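Local coordinates for protein PEPTIDE N-myristoyltransferase (Saccharomyces cerevisiae, PDB 1IIC) that transfers myristate from myristoyl-CoA to the N-terminal glycine of protein and peptide substrates, at residues Lys92-Lys97 with Lys258-His263. Residues are numbered along the deposited sequence; the frame is centred on the assembly and turned at random.
Sequences KSPGWK and KEEFEH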
loop_
_atom_site.group_PDB
_atom_site.type_symbol
_atom_site.label_atom_id
_atom_site.label_comp_id
_atom_site.label_asym_id
_atom_site.label_seq_id
_atom_site.Cartn_x
_atom_site.Cartn_y
_atom_site.Cartn_z
ATOM N N LYS A 92 5.405 -1.176 13.466
ATOM C CA LYS A 92 6.577 -1.616 14.211
ATOM C C LYS A 92 7.648 -2.302 13.380
ATOM O O LYS A 92 8.238 -3.281 13.816
ATOM C CB LYS A 92 6.156 -2.524 15.367
ATOM C CG LYS A 92 5.321 -1.810 16.412
ATOM C CD LYS A 92 4.789 -2.774 17.452
ATOM C CE LYS A 92 5.903 -3.385 18.273
ATOM N NZ LYS A 92 5.336 -4.371 19.240
ATOM N N SER A 93 7.887 -1.804 12.174
ATOM C CA SER A 93 8.937 -2.366 11.348
ATOM C C SER A 93 10.221 -1.830 11.990
ATOM O O SER A 93 10.206 -0.772 12.620
ATOM C CB SER A 93 8.808 -1.875 9.908
ATOM O OG SER A 93 8.947 -0.469 9.832
ATOM N N PRO A 94 11.344 -2.554 11.855
ATOM C CA PRO A 94 12.612 -2.107 12.448
ATOM C C PRO A 94 12.985 -0.666 12.123
ATOM O O PRO A 94 12.905 -0.233 10.967
ATOM C CB PRO A 94 13.625 -3.111 11.898
ATOM C CG PRO A 94 13.005 -3.556 10.613
ATOM C CD PRO A 94 11.559 -3.734 11.004
ATOM N N GLY A 95 13.393 0.070 13.155
ATOM C CA GLY A 95 13.774 1.462 12.978
ATOM C C GLY A 95 12.661 2.437 13.335
ATOM O O GLY A 95 12.862 3.654 13.309
ATOM N N TRP A 96 11.486 1.909 13.675
ATOM C CA TRP A 96 10.352 2.757 14.019
ATOM C C TRP A 96 10.599 3.518 15.305
ATOM O O TRP A 96 11.413 3.110 16.125
ATOM C CB TRP A 96 9.075 1.929 14.176
ATOM C CG TRP A 96 9.051 1.030 15.377
ATOM C CD1 TRP A 96 9.642 -0.195 15.497
ATOM C CD2 TRP A 96 8.367 1.269 16.617
ATOM N NE1 TRP A 96 9.363 -0.737 16.727
ATOM C CE2 TRP A 96 8.583 0.140 17.436
ATOM C CE3 TRP A 96 7.591 2.329 17.115
ATOM C CZ2 TRP A 96 8.050 0.037 18.732
ATOM C CZ3 TRP A 96 7.060 2.226 18.407
ATOM C CH2 TRP A 96 7.295 1.086 19.195
ATOM N N LYS A 97 9.901 4.638 15.466
ATOM C CA LYS A 97 10.013 5.451 16.676
ATOM C C LYS A 97 8.661 6.056 17.030
ATOM O O LYS A 97 7.935 6.528 16.149
ATOM C CB LYS A 97 11.050 6.562 16.506
ATOM C CG LYS A 97 11.063 7.201 15.151
ATOM C CD LYS A 97 12.044 6.495 14.230
ATOM C CE LYS A 97 13.464 6.722 14.687
ATOM N NZ LYS A 97 13.769 8.172 14.754
ATOM N N LYS A 258 17.359 -7.618 5.171
ATOM C CA LYS A 258 16.753 -8.911 5.471
ATOM C C LYS A 258 15.846 -8.814 6.686
ATOM O O LYS A 258 14.809 -9.479 6.761
ATOM C CB LYS A 258 17.825 -9.985 5.702
ATOM C CG LYS A 258 18.289 -10.649 4.410
ATOM C CD LYS A 258 19.210 -11.842 4.650
ATOM C CE LYS A 258 19.674 -12.426 3.317
ATOM N NZ LYS A 258 20.783 -13.403 3.469
ATOM N N GLU A 259 16.240 -7.972 7.631
ATOM C CA GLU A 259 15.472 -7.785 8.850
ATOM C C GLU A 259 14.097 -7.201 8.535
ATOM O O GLU A 259 13.079 -7.746 8.946
ATOM C CB GLU A 259 16.245 -6.870 9.798
ATOM C CG GLU A 259 15.527 -6.550 11.080
ATOM C CD GLU A 259 16.369 -5.683 11.989
ATOM O OE1 GLU A 259 17.039 -4.759 11.466
ATOM O OE2 GLU A 259 16.358 -5.917 13.217
ATOM N N GLU A 260 14.075 -6.094 7.801
ATOM C CA GLU A 260 12.812 -5.463 7.426
ATOM C C GLU A 260 11.972 -6.458 6.649
ATOM O O GLU A 260 10.789 -6.619 6.908
ATOM C CB GLU A 260 13.064 -4.229 6.559
ATOM C CG GLU A 260 13.778 -3.126 7.303
ATOM C CD GLU A 260 14.215 -1.986 6.405
ATOM O OE1 GLU A 260 14.606 -0.928 6.943
ATOM O OE2 GLU A 260 14.178 -2.147 5.170
ATOM N N PHE A 261 12.606 -7.139 5.703
ATOM C CA PHE A 261 11.911 -8.114 4.877
ATOM C C PHE A 261 11.228 -9.175 5.715
ATOM O O PHE A 261 10.054 -9.489 5.505
ATOM C CB PHE A 261 12.878 -8.793 3.911
ATOM C CG PHE A 261 12.200 -9.699 2.923
ATOM C CD1 PHE A 261 11.779 -9.211 1.687
ATOM C CD2 PHE A 261 11.928 -11.025 3.249
ATOM C CE1 PHE A 261 11.089 -10.036 0.790
ATOM C CE2 PHE A 261 11.239 -11.853 2.361
ATOM C CZ PHE A 261 10.818 -11.358 1.132
ATOM N N GLU A 262 11.959 -9.735 6.670
ATOM C CA GLU A 262 11.398 -10.773 7.520
ATOM C C GLU A 262 10.258 -10.251 8.392
ATOM O O GLU A 262 9.231 -10.907 8.553
ATOM C CB GLU A 262 12.498 -11.385 8.392
ATOM C CG GLU A 262 11.993 -12.451 9.324
ATOM C CD GLU A 262 13.108 -13.324 9.867
ATOM O OE1 GLU A 262 12.821 -14.181 10.732
ATOM O OE2 GLU A 262 14.268 -13.155 9.426
ATOM N N HIS A 263 10.432 -9.068 8.963
ATOM C CA HIS A 263 9.373 -8.506 9.793
ATOM C C HIS A 263 8.110 -8.267 8.964
ATOM O O HIS A 263 6.985 -8.487 9.421
ATOM C CB HIS A 263 9.804 -7.173 10.399
ATOM C CG HIS A 263 8.669 -6.413 11.013
ATOM N ND1 HIS A 263 8.184 -6.690 12.274
ATOM C CD2 HIS A 263 7.848 -5.471 10.491
ATOM C CE1 HIS A 263 7.109 -5.954 12.502
ATOM N NE2 HIS A 263 6.884 -5.209 11.434
#
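The pyrrolidine ring of P94 wedges against one side of helix 258-265, touching E259, E260 and, one turn further on, H263. P94 CG presses on the aliphatic stem of E260, 3.4 Å from E260 CG, while P94 CD lies against H263 CB at 3.9 Å. P94 against E260, together with the H263 imidazole against the K92-S93 backbone, forms the close-packed part of the interface. A chi1 of 168°, which turns the ring away from the backbone N of H263, carries the imidazole across to the backbone that leads into the turn. There the carbonyl of K92 stands over one face of the imidazole, its O 3.2 Å from H263 CE1, and S93 CA comes in obliquely at 3.4 Å from H263 CD2. K92 O is not hydrogen-bonded to the ring; H263 NE2 instead bonds to the carbonyl O of W89, in helix 84-91, which fixes how the imidazole is turned. Replacing this histidine with an alanine would probably deprive W89 O of its side-chain donor and open a gap beneath the K92-S93 backbone.

Packing is looser on the more solvent-exposed flank, where E259, extended beyond CG, passes P94 and brings its carboxylate carbon CD to 3.8 Å from P94 CB. That approach is van der Waals only, and no hydrogen bond or salt bridge joins the two segments. The side chain of K92 leads away from the helix, and its NZ makes a salt bridge with D54.

W96 N to S93 O, at 3.2 Å, closes the turn; the positive phi of G95 (98°) suits glycine. The arrangement is a type II beta turn with proline and glycine at its central positions, packed through the proline on helix 258-265 and joining the N- and C-terminal halves of the N-myristoyltransferase fold at its surface.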